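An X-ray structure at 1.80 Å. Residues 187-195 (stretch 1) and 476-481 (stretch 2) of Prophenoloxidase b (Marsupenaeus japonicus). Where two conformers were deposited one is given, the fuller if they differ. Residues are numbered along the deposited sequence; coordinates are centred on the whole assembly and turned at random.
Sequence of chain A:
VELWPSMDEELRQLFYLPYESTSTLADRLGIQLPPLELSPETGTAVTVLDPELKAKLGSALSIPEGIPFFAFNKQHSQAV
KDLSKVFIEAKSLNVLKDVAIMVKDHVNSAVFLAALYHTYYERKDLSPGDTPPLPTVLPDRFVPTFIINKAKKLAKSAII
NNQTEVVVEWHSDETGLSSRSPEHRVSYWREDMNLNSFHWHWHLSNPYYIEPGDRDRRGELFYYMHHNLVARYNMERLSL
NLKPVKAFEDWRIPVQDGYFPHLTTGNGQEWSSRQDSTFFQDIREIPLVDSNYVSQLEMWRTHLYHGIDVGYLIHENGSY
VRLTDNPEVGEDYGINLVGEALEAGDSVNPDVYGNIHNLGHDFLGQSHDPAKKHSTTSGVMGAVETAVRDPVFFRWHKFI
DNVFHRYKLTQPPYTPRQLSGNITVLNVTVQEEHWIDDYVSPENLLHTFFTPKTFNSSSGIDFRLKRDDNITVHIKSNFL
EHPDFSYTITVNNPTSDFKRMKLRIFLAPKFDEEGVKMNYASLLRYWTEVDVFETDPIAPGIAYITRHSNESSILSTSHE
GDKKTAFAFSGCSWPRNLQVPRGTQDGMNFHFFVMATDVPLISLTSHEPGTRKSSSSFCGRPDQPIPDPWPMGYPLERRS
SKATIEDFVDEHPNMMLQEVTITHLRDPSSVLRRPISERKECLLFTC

Stretch 1 (187-195) SYWREDMNL
Stretch 2, residues 476-481: KSNFLE

Contact between two helical pieces joined by a short link at Glu191 and Asp192 (187-195) and a strand (476-481) of one prophenoloxidase chain. Ser187 to Arg190 are helical, Glu191 (phi/psi -94/0) and Asp192 (-51/122) form the link, and a second helix starts at Met193 and continues past Leu195. Glu191 N bonds to Ser187 O (2.9 Å) and Asp192 N to Trp189 O (3.2 Å), closing the first helix. Lys476 to Glu481 are all strand, which begins earlier in the chain, with Ser477 at -159/170, Phe479 at -135/146 and Leu480 at -65/147. Asp192 and Phe479 have the closest CA atoms, 7.0 Å apart, and the contacts run in opposite order, Met193 beside Ser477 and Tyr188 beside Leu480; no direct hydrogen bond crosses the interface, which buries 278 Å² in all.

Asp192 (chi1 t, chi2 -69°) is the N-cap of the second helix. Asp192 OD1 accepts from Leu195 N (3.0 Å) and, through a weak bond, from Asn194 N (2.8 Å), capping first-turn amides, which lack carbonyl partners within their own helix. Asp192 OD2 takes a hydrogen bond from a water O at 2.7 Å; the same water O accepts from Leu480 N at 2.9 Å, so it bridges carboxylate and strand backbone.

Phe479 (chi1 m, chi2 78°) has the largest area covered, 78 Å². Its CA-to-CB bond points sideways, but the ring reaches Asp192 and Met193 and presents its edge: Phe479 CE2 lies 3.5 Å from Met193 CG, and Phe479 CD2 3.6 Å from Asp192 OD2, where the positive rim of the ring suits a carboxylate oxygen. Met193 (p, t, p) places SD 5.1 Å from the Phe479 ring centroid, 88° off the normal, again at the edge, while Met193 CE comes 4.2 Å from Ser477 OG. Asn194 ND2 approaches Phe479 CE2 obliquely at 4.1 Å. The CA-to-CB bonds of Tyr188 (chi1 p, chi2 -87°) and Leu480 (t, p) each point toward the other stretch, and Tyr188 CE2 meets Leu480 CB at 4.2 Å in an apolar contact.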

# COMPACT_ATOMS: atom_id res chain seq x y z
N SER A 187 26.60 -10.75 -17.07
CA SER A 187 26.87 -9.56 -17.87
C SER A 187 27.87 -9.83 -19.00
O SER A 187 27.78 -9.22 -20.06
CB SER A 187 27.32 -8.37 -17.01
OG SER A 187 28.63 -8.55 -16.51
N TYR A 188 28.81 -10.76 -18.80
CA TYR A 188 29.76 -11.08 -19.88
C TYR A 188 29.03 -11.53 -21.15
O TYR A 188 29.49 -11.28 -22.27
CB TYR A 188 30.77 -12.16 -19.45
CG TYR A 188 30.13 -13.51 -19.30
CD1 TYR A 188 29.55 -13.88 -18.10
CD2 TYR A 188 30.08 -14.42 -20.36
CE1 TYR A 188 28.95 -15.09 -17.95
CE2 TYR A 188 29.48 -15.64 -20.22
CZ TYR A 188 28.92 -15.97 -19.01
OH TYR A 188 28.31 -17.18 -18.84
N TRP A 189 27.90 -12.19 -20.98
CA TRP A 189 27.15 -12.76 -22.09
C TRP A 189 26.24 -11.69 -22.69
O TRP A 189 26.24 -11.48 -23.90
CB TRP A 189 26.36 -13.97 -21.60
CG TRP A 189 25.88 -14.98 -22.63
CD1 TRP A 189 26.56 -16.09 -23.08
CD2 TRP A 189 24.59 -15.01 -23.28
NE1 TRP A 189 25.78 -16.79 -23.98
CE2 TRP A 189 24.57 -16.14 -24.13
CE3 TRP A 189 23.46 -14.18 -23.23
CZ2 TRP A 189 23.46 -16.47 -24.92
CZ3 TRP A 189 22.37 -14.50 -24.02
CH2 TRP A 189 22.37 -15.64 -24.84
N ARG A 190 25.47 -10.99 -21.84
CA ARG A 190 24.60 -9.93 -22.33
C ARG A 190 25.38 -8.81 -23.04
O ARG A 190 24.90 -8.22 -24.00
CB ARG A 190 23.77 -9.32 -21.18
CG ARG A 190 22.72 -10.26 -20.57
CD ARG A 190 21.68 -9.43 -19.78
NE ARG A 190 22.41 -8.62 -18.80
CZ ARG A 190 22.59 -8.97 -17.52
NH1 ARG A 190 22.02 -10.07 -17.03
NH2 ARG A 190 23.31 -8.20 -16.73
N GLU A 191 26.59 -8.54 -22.56
CA GLU A 191 27.39 -7.44 -23.09
C GLU A 191 28.36 -7.89 -24.19
O GLU A 191 29.07 -7.07 -24.76
CB GLU A 191 28.12 -6.72 -21.96
CG GLU A 191 27.13 -5.99 -21.01
CD GLU A 191 27.77 -5.42 -19.75
OE1 GLU A 191 29.01 -5.50 -19.61
OE2 GLU A 191 27.02 -4.88 -18.89
N ASP A 192 28.35 -9.18 -24.50
CA ASP A 192 29.23 -9.73 -25.55
C ASP A 192 29.07 -8.92 -26.83
O ASP A 192 27.96 -8.76 -27.35
CB ASP A 192 28.89 -11.20 -25.81
CG ASP A 192 29.79 -11.84 -26.86
OD1 ASP A 192 29.69 -11.47 -28.05
OD2 ASP A 192 30.59 -12.73 -26.51
N MET A 193 30.17 -8.35 -27.33
CA MET A 193 30.05 -7.43 -28.46
C MET A 193 29.54 -8.10 -29.73
O MET A 193 28.84 -7.47 -30.53
CB MET A 193 31.37 -6.68 -28.70
CG MET A 193 32.53 -7.54 -29.15
SD MET A 193 34.00 -6.50 -29.36
CE MET A 193 34.14 -5.76 -27.73
N ASN A 194 29.85 -9.38 -29.91
CA ASN A 194 29.36 -10.10 -31.07
C ASN A 194 27.86 -10.38 -30.98
O ASN A 194 27.15 -10.35 -31.99
CB ASN A 194 30.12 -11.42 -31.24
CG ASN A 194 31.59 -11.20 -31.57
OD1 ASN A 194 31.94 -10.33 -32.37
ND2 ASN A 194 32.46 -11.98 -30.93
N LEU A 195 27.37 -10.64 -29.77
CA LEU A 195 25.94 -10.87 -29.59
C LEU A 195 25.14 -9.60 -29.85
O LEU A 195 24.09 -9.63 -30.50
CB LEU A 195 25.66 -11.40 -28.19
CG LEU A 195 24.20 -11.81 -27.95
CD1 LEU A 195 23.81 -12.97 -28.87
CD2 LEU A 195 24.01 -12.21 -26.49
N LYS A 476 41.35 -4.75 -26.10
CA LYS A 476 41.40 -6.16 -25.76
C LYS A 476 40.44 -6.46 -24.62
O LYS A 476 40.31 -5.68 -23.68
CB LYS A 476 42.83 -6.53 -25.35
CG LYS A 476 42.99 -7.92 -24.75
CD LYS A 476 44.45 -8.22 -24.45
CE LYS A 476 44.58 -9.34 -23.44
NZ LYS A 476 45.98 -9.84 -23.36
N SER A 477 39.74 -7.59 -24.71
CA SER A 477 38.82 -7.98 -23.65
C SER A 477 38.57 -9.48 -23.72
O SER A 477 38.96 -10.14 -24.69
CB SER A 477 37.50 -7.21 -23.76
OG SER A 477 36.89 -7.43 -25.02
N ASN A 478 37.92 -10.01 -22.70
CA ASN A 478 37.69 -11.44 -22.59
C ASN A 478 36.32 -11.85 -23.11
O ASN A 478 35.35 -11.12 -22.96
CB ASN A 478 37.85 -11.89 -21.14
CG ASN A 478 39.27 -11.74 -20.64
OD1 ASN A 478 40.21 -12.22 -21.28
ND2 ASN A 478 39.44 -11.05 -19.52
N PHE A 479 36.26 -13.03 -23.73
CA PHE A 479 35.03 -13.54 -24.31
C PHE A 479 34.88 -15.00 -23.92
O PHE A 479 35.88 -15.73 -23.82
CB PHE A 479 35.11 -13.51 -25.84
CG PHE A 479 35.14 -12.13 -26.42
CD1 PHE A 479 36.30 -11.38 -26.40
CD2 PHE A 479 34.00 -11.59 -26.99
CE1 PHE A 479 36.33 -10.09 -26.93
CE2 PHE A 479 34.01 -10.31 -27.53
CZ PHE A 479 35.18 -9.56 -27.50
N LEU A 480 33.64 -15.45 -23.73
CA LEU A 480 33.41 -16.88 -23.60
C LEU A 480 33.79 -17.50 -24.95
O LEU A 480 33.60 -16.87 -25.99
CB LEU A 480 31.94 -17.18 -23.29
CG LEU A 480 31.71 -18.62 -22.88
CD1 LEU A 480 32.29 -18.82 -21.50
CD2 LEU A 480 30.23 -19.02 -22.94
N GLU A 481 34.31 -18.72 -24.92
CA GLU A 481 34.72 -19.40 -26.14
C GLU A 481 34.59 -20.90 -25.93
O GLU A 481 34.37 -21.34 -24.80
CB GLU A 481 36.17 -19.04 -26.51
CG GLU A 481 36.31 -18.00 -27.62
CD GLU A 481 35.91 -18.54 -28.99
OE1 GLU A 481 35.48 -19.72 -29.08
OE2 GLU A 481 36.03 -17.78 -29.97
O HOH W 1 31.51 -13.52 -24.07